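Local coordinates for CHAD domain protein (Streptomyces chartreusis, PDB 6RN5) that probably binds polyphosphate through its helical CHAD domain and also binds copper ions, as a member of the phosin family, at residues A[236-249]-A[273-287]. Numbering follows the deposited sequence.
Sequences KDRLTDAVAALPLI and QDAPWHQVRLLLRLH. With SO4 (sulfate ion), chain H; SO4 (sulfate ion), chain F.
Leu-239 drops as a knob into a hole formed by Val-280, Leu-283, Leu-284 and His-287. A chi1 of 167° turns CG away from the backbone N and lays the isobutyl group alongside Leu-284: its CD2 lies 3.7 Å from Leu-284 CD1 and also meets His-287 CD2, while its CD1 settles near the Leu-284 backbone. A branched leucine fills such a hole; one turn on, Ala-242 offers a bare methyl that packs between Val-280 and Leu-283. Its CB, pointing at the partner helix, is pressed to 3.4 Å from Leu-283 CD1, tight for two carbons, and also touches Val-280 CG2. Lys-236 adds its aliphatic part, running alongside His-287 with CB 3.8 Å from ND1.

These contacts zip together helices 229-244 and 274-295, antiparallel neighbours in the all-helical CHAD domain; the axes of 236-244 and 274-287 approach to 8.7 Å, at 154° between their N-to-C directions. Helix 338-366 covers the same seam, Trp-366 resting on Leu-239 and Val-243.

Past the helix, a CH-pi contact takes over. Leu-246 holds CD1 over one face of the Trp-277 indole, 3.7 Å from the six-ring centroid and 7° off its normal, and its CD2 reaches Pro-276. The broad indole also stacks with His-317 and makes a cation-pi contact with Arg-359; a serine in its place would probably leave the Leu-246 methyl without its aromatic floor and Arg-359 without its pi partner.

On the side turned from helix 229-244, Arg-281 and Arg-285 present guanidinium edges to one sulfate, probably from the crystallisation liquor. Arg-281 NH2 bonds O2 of this chain F sulfate at 3.2 Å, whereas both bonds from Arg-285 are weak. Long, multidentate arginines suit an oxyanion, and by analogy this surface might take polyphosphate.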
loop_
_atom_site.group_PDB
_atom_site.type_symbol
_atom_site.label_atom_id
_atom_site.label_comp_id
_atom_site.label_asym_id
_atom_site.label_seq_id
_atom_site.Cartn_x
_atom_site.Cartn_y
_atom_site.Cartn_z
ATOM N N LYS A 236 -25.826 24.166 3.753
ATOM C CA LYS A 236 -25.979 22.733 3.482
ATOM C C LYS A 236 -25.870 22.452 1.986
ATOM O O LYS A 236 -25.193 21.509 1.569
ATOM C CB LYS A 236 -27.302 22.248 3.968
ATOM C CG LYS A 236 -27.485 20.772 3.676
ATOM C CD LYS A 236 -28.633 20.170 4.458
ATOM C CE LYS A 236 -28.548 18.648 4.492
ATOM N NZ LYS A 236 -29.900 18.062 4.728
ATOM N N ASP A 237 -26.551 23.271 1.171
ATOM C CA ASP A 237 -26.458 23.095 -0.277
ATOM C C ASP A 237 -25.059 23.218 -0.782
ATOM O O ASP A 237 -24.623 22.406 -1.630
ATOM C CB ASP A 237 -27.320 24.079 -1.042
ATOM C CG ASP A 237 -28.814 23.872 -0.788
ATOM O OD1 ASP A 237 -29.278 22.823 -0.247
ATOM O OD2 ASP A 237 -29.525 24.827 -1.091
ATOM N N ARG A 238 -24.336 24.234 -0.324
ATOM C CA ARG A 238 -22.926 24.362 -0.796
ATOM C C ARG A 238 -22.108 23.084 -0.514
ATOM O O ARG A 238 -21.350 22.597 -1.385
ATOM C CB ARG A 238 -22.281 25.599 -0.214
ATOM C CG ARG A 238 -22.822 26.851 -0.809
ATOM C CD ARG A 238 -22.109 28.050 -0.252
ATOM N NE ARG A 238 -22.347 28.368 1.155
ATOM C CZ ARG A 238 -23.299 29.209 1.607
ATOM N NH1 ARG A 238 -24.202 29.735 0.776
ATOM N NH2 ARG A 238 -23.381 29.518 2.902
ATOM N N LEU A 239 -22.338 22.483 0.658
ATOM C CA LEU A 239 -21.675 21.222 1.021
ATOM C C LEU A 239 -22.119 20.054 0.074
ATOM O O LEU A 239 -21.313 19.370 -0.551
ATOM C CB LEU A 239 -22.029 20.892 2.486
ATOM C CG LEU A 239 -21.676 19.467 2.954
ATOM C CD1 LEU A 239 -20.154 19.267 2.796
ATOM C CD2 LEU A 239 -22.104 19.200 4.397
ATOM N N THR A 240 -23.424 19.831 -0.005
ATOM C CA THR A 240 -23.969 18.718 -0.770
ATOM C C THR A 240 -23.623 18.855 -2.274
ATOM O O THR A 240 -23.347 17.855 -2.928
ATOM C CB THR A 240 -25.492 18.590 -0.547
ATOM O OG1 THR A 240 -26.136 19.793 -0.957
ATOM C CG2 THR A 240 -25.832 18.382 0.936
ATOM N N ASP A 241 -23.611 20.071 -2.822
ATOM C CA ASP A 241 -23.209 20.237 -4.221
ATOM C C ASP A 241 -21.726 19.903 -4.408
ATOM O O ASP A 241 -21.355 19.309 -5.419
ATOM C CB ASP A 241 -23.427 21.652 -4.698
ATOM C CG ASP A 241 -24.891 22.044 -4.704
ATOM O OD1 ASP A 241 -25.797 21.175 -4.625
ATOM O OD2 ASP A 241 -25.137 23.248 -4.702
ATOM N N ALA A 242 -20.889 20.292 -3.444
ATOM C CA ALA A 242 -19.466 19.964 -3.522
ATOM C C ALA A 242 -19.206 18.477 -3.407
ATOM O O ALA A 242 -18.378 17.927 -4.138
ATOM C CB ALA A 242 -18.655 20.740 -2.480
ATOM N N VAL A 243 -19.922 17.822 -2.503
ATOM C CA VAL A 243 -19.798 16.401 -2.402
ATOM C C VAL A 243 -20.188 15.701 -3.728
ATOM O O VAL A 243 -19.429 14.839 -4.227
ATOM C CB VAL A 243 -20.619 15.854 -1.240
ATOM C CG1 VAL A 243 -20.697 14.325 -1.332
ATOM C CG2 VAL A 243 -19.997 16.325 0.096
ATOM N N ALA A 244 -21.343 16.077 -4.295
ATOM C CA ALA A 244 -21.804 15.565 -5.623
ATOM C C ALA A 244 -20.729 15.679 -6.695
ATOM O O ALA A 244 -20.619 14.828 -7.540
ATOM C CB ALA A 244 -23.072 16.301 -6.095
ATOM N N ALA A 245 -19.929 16.722 -6.628
ATOM C CA ALA A 245 -18.843 16.932 -7.563
ATOM C C ALA A 245 -17.570 16.111 -7.283
ATOM O O ALA A 245 -16.671 16.126 -8.109
ATOM C CB ALA A 245 -18.503 18.407 -7.629
ATOM N N LEU A 246 -17.478 15.380 -6.164
ATOM C CA LEU A 246 -16.326 14.461 -5.972
ATOM C C LEU A 246 -16.489 13.119 -6.730
ATOM O O LEU A 246 -17.599 12.558 -6.803
ATOM C CB LEU A 246 -16.153 14.068 -4.502
ATOM C CG LEU A 246 -16.091 15.135 -3.449
ATOM C CD1 LEU A 246 -16.139 14.506 -2.055
ATOM C CD2 LEU A 246 -14.841 15.958 -3.674
ATOM N N PRO A 247 -15.368 12.534 -7.178
ATOM C CA PRO A 247 -15.353 11.163 -7.783
ATOM C C PRO A 247 -15.751 9.993 -6.840
ATOM O O PRO A 247 -15.425 10.025 -5.665
ATOM C CB PRO A 247 -13.900 10.985 -8.217
ATOM C CG PRO A 247 -13.247 12.341 -8.115
ATOM C CD PRO A 247 -14.035 13.161 -7.138
ATOM N N LEU A 248 -16.444 8.972 -7.358
ATOM C CA LEU A 248 -16.773 7.742 -6.590
ATOM C C LEU A 248 -15.484 6.932 -6.254
ATOM O O LEU A 248 -14.436 7.170 -6.846
ATOM C CB LEU A 248 -17.768 6.883 -7.403
ATOM C CG LEU A 248 -18.340 5.540 -6.889
ATOM C CD1 LEU A 248 -19.740 5.693 -6.300
ATOM C CD2 LEU A 248 -18.371 4.491 -7.999
ATOM N N ILE A 249 -15.554 6.013 -5.288
ATOM C CA ILE A 249 -14.459 5.060 -4.998
ATOM C C ILE A 249 -15.015 3.631 -4.793
ATOM O O ILE A 249 -16.114 3.459 -4.251
ATOM C CB ILE A 249 -13.648 5.444 -3.721
ATOM C CG1 ILE A 249 -13.137 6.878 -3.782
ATOM C CG2 ILE A 249 -12.475 4.497 -3.493
ATOM C CD1 ILE A 249 -13.998 7.812 -2.976
ATOM N N GLN A 273 -6.256 15.970 -6.452
ATOM C CA GLN A 273 -7.547 15.629 -5.859
ATOM C C GLN A 273 -7.669 15.931 -4.381
ATOM O O GLN A 273 -8.780 16.021 -3.892
ATOM C CB GLN A 273 -7.879 14.170 -6.073
ATOM C CG GLN A 273 -8.129 13.830 -7.525
ATOM C CD GLN A 273 -8.653 12.420 -7.708
ATOM O OE1 GLN A 273 -9.564 11.978 -7.000
ATOM N NE2 GLN A 273 -8.084 11.704 -8.667
ATOM N N ASP A 274 -6.572 16.097 -3.659
ATOM C CA ASP A 274 -6.705 16.499 -2.248
ATOM C C ASP A 274 -7.515 17.795 -2.097
ATOM O O ASP A 274 -8.258 17.930 -1.124
ATOM C CB ASP A 274 -5.333 16.695 -1.571
ATOM C CG ASP A 274 -4.655 15.352 -1.180
ATOM O OD1 ASP A 274 -5.121 14.275 -1.565
ATOM O OD2 ASP A 274 -3.632 15.397 -0.510
ATOM N N ALA A 275 -7.360 18.747 -3.030
ATOM C CA ALA A 275 -7.948 20.090 -2.821
ATOM C C ALA A 275 -9.480 20.045 -2.743
ATOM O O ALA A 275 -10.047 20.570 -1.828
ATOM C CB ALA A 275 -7.456 21.118 -3.858
ATOM N N PRO A 276 -10.145 19.362 -3.676
ATOM C CA PRO A 276 -11.612 19.309 -3.512
ATOM C C PRO A 276 -12.105 18.647 -2.206
ATOM O O PRO A 276 -13.102 19.079 -1.643
ATOM C CB PRO A 276 -12.084 18.512 -4.734
ATOM C CG PRO A 276 -10.847 18.139 -5.523
ATOM C CD PRO A 276 -9.702 18.965 -5.028
ATOM N N TRP A 277 -11.419 17.604 -1.756
ATOM C CA TRP A 277 -11.715 16.943 -0.466
ATOM C C TRP A 277 -11.509 17.855 0.755
ATOM O O TRP A 277 -12.314 17.874 1.701
ATOM C CB TRP A 277 -10.852 15.704 -0.318
ATOM C CG TRP A 277 -11.298 14.642 -1.219
ATOM C CD1 TRP A 277 -10.897 14.421 -2.496
ATOM C CD2 TRP A 277 -12.266 13.639 -0.929
ATOM N NE1 TRP A 277 -11.544 13.341 -3.017
ATOM C CE2 TRP A 277 -12.398 12.847 -2.074
ATOM C CE3 TRP A 277 -13.027 13.338 0.185
ATOM C CZ2 TRP A 277 -13.244 11.778 -2.131
ATOM C CZ3 TRP A 277 -13.873 12.258 0.126
ATOM C CH2 TRP A 277 -13.977 11.499 -1.012
ATOM N N HIS A 278 -10.441 18.628 0.705
ATOM C CA HIS A 278 -10.176 19.584 1.771
ATOM C C HIS A 278 -11.143 20.731 1.760
ATOM O O HIS A 278 -11.490 21.256 2.832
ATOM C CB HIS A 278 -8.725 20.056 1.756
ATOM C CG HIS A 278 -7.764 18.950 2.090
ATOM N ND1 HIS A 278 -6.412 19.010 1.810
ATOM C CD2 HIS A 278 -7.983 17.721 2.618
ATOM C CE1 HIS A 278 -5.838 17.882 2.191
ATOM N NE2 HIS A 278 -6.768 17.080 2.682
ATOM N N GLN A 279 -11.614 21.108 0.575
ATOM C CA GLN A 279 -12.722 22.078 0.498
ATOM C C GLN A 279 -14.027 21.528 1.081
ATOM O O GLN A 279 -14.718 22.187 1.827
ATOM C CB GLN A 279 -12.926 22.532 -0.954
ATOM C CG GLN A 279 -13.846 23.734 -1.089
ATOM C CD GLN A 279 -13.414 24.889 -0.184
ATOM O OE1 GLN A 279 -12.207 25.106 0.056
ATOM N NE2 GLN A 279 -14.388 25.636 0.317
ATOM N N VAL A 280 -14.365 20.309 0.750
ATOM C CA VAL A 280 -15.481 19.673 1.392
ATOM C C VAL A 280 -15.325 19.603 2.922
ATOM O O VAL A 280 -16.295 19.825 3.633
ATOM C CB VAL A 280 -15.756 18.310 0.752
ATOM C CG1 VAL A 280 -16.611 17.409 1.623
ATOM C CG2 VAL A 280 -16.424 18.539 -0.603
ATOM N N ARG A 281 -14.126 19.346 3.423
ATOM C CA ARG A 281 -13.889 19.350 4.889
ATOM C C ARG A 281 -14.313 20.703 5.449
ATOM O O ARG A 281 -15.009 20.793 6.433
ATOM C CB ARG A 281 -12.410 19.165 5.209
ATOM C CG ARG A 281 -12.087 18.995 6.688
ATOM C CD ARG A 281 -10.595 18.759 6.926
ATOM N NE ARG A 281 -10.265 19.075 8.298
ATOM C CZ ARG A 281 -9.911 20.288 8.699
ATOM N NH1 ARG A 281 -9.778 21.279 7.830
ATOM N NH2 ARG A 281 -9.657 20.509 9.970
ATOM N N LEU A 282 -13.891 21.783 4.819
ATOM C CA LEU A 282 -14.302 23.109 5.323
ATOM C C LEU A 282 -15.806 23.372 5.202
ATOM O O LEU A 282 -16.374 23.976 6.102
ATOM C CB LEU A 282 -13.521 24.250 4.662
ATOM C CG LEU A 282 -12.007 24.199 4.852
ATOM C CD1 LEU A 282 -11.339 25.238 3.971
ATOM C CD2 LEU A 282 -11.575 24.390 6.298
ATOM N N LEU A 283 -16.431 22.925 4.099
ATOM C CA LEU A 283 -17.846 23.193 3.875
ATOM C C LEU A 283 -18.658 22.401 4.939
ATOM O O LEU A 283 -19.696 22.836 5.415
ATOM C CB LEU A 283 -18.274 22.803 2.460
ATOM C CG LEU A 283 -17.767 23.707 1.323
ATOM C CD1 LEU A 283 -17.892 23.057 -0.051
ATOM C CD2 LEU A 283 -18.448 25.066 1.297
ATOM N N LEU A 284 -18.175 21.241 5.285
ATOM C CA LEU A 284 -18.880 20.411 6.262
ATOM C C LEU A 284 -18.856 21.090 7.625
ATOM O O LEU A 284 -19.854 21.162 8.332
ATOM C CB LEU A 284 -18.303 19.001 6.285
ATOM C CG LEU A 284 -18.802 18.165 7.468
ATOM C CD1 LEU A 284 -20.297 18.026 7.404
ATOM C CD2 LEU A 284 -18.160 16.795 7.415
ATOM N N ARG A 285 -17.716 21.655 7.955
ATOM C CA ARG A 285 -17.593 22.403 9.188
ATOM C C ARG A 285 -18.485 23.641 9.246
ATOM O O ARG A 285 -19.146 23.896 10.264
ATOM C CB ARG A 285 -16.140 22.750 9.455
ATOM C CG ARG A 285 -15.921 22.793 10.950
ATOM C CD ARG A 285 -14.485 22.759 11.345
ATOM N NE ARG A 285 -13.726 23.819 10.700
ATOM C CZ ARG A 285 -12.395 23.917 10.774
ATOM N NH1 ARG A 285 -11.704 23.048 11.510
ATOM N NH2 ARG A 285 -11.758 24.890 10.130
ATOM N N LEU A 286 -18.557 24.373 8.122
ATOM C CA LEU A 286 -19.470 25.501 7.995
ATOM C C LEU A 286 -20.890 25.074 8.283
ATOM O O LEU A 286 -21.609 25.774 8.987
ATOM C CB LEU A 286 -19.345 26.156 6.601
ATOM C CG LEU A 286 -18.019 26.929 6.447
ATOM C CD1 LEU A 286 -17.728 27.453 5.011
ATOM C CD2 LEU A 286 -18.036 28.097 7.406
ATOM N N HIS A 287 -21.277 23.928 7.730
ATOM C CA HIS A 287 -22.624 23.367 7.908
ATOM C C HIS A 287 -22.849 22.974 9.391
ATOM O O HIS A 287 -23.856 23.248 9.952
ATOM C CB HIS A 287 -22.803 22.152 6.935
ATOM C CG HIS A 287 -24.033 21.340 7.175
ATOM N ND1 HIS A 287 -25.307 21.872 7.126
ATOM C CD2 HIS A 287 -24.189 20.016 7.430
ATOM C CE1 HIS A 287 -26.188 20.912 7.347
ATOM N NE2 HIS A 287 -25.536 19.774 7.531
HETATM S S SO4 H . -4.462 12.452 -5.527
HETATM O O1 SO4 H . -4.591 13.282 -6.766
HETATM O O2 SO4 H . -4.848 13.372 -4.404
HETATM O O3 SO4 H . -5.426 11.353 -5.479
HETATM O O4 SO4 H . -3.069 11.845 -5.465
HETATM S S SO4 F . -8.034 23.658 11.316
HETATM O O1 SO4 F . -8.477 24.937 11.950
HETATM O O2 SO4 F . -8.505 22.529 12.127
HETATM O O3 SO4 F . -8.563 23.510 9.902
HETATM O O4 SO4 F . -6.555 23.656 11.375
#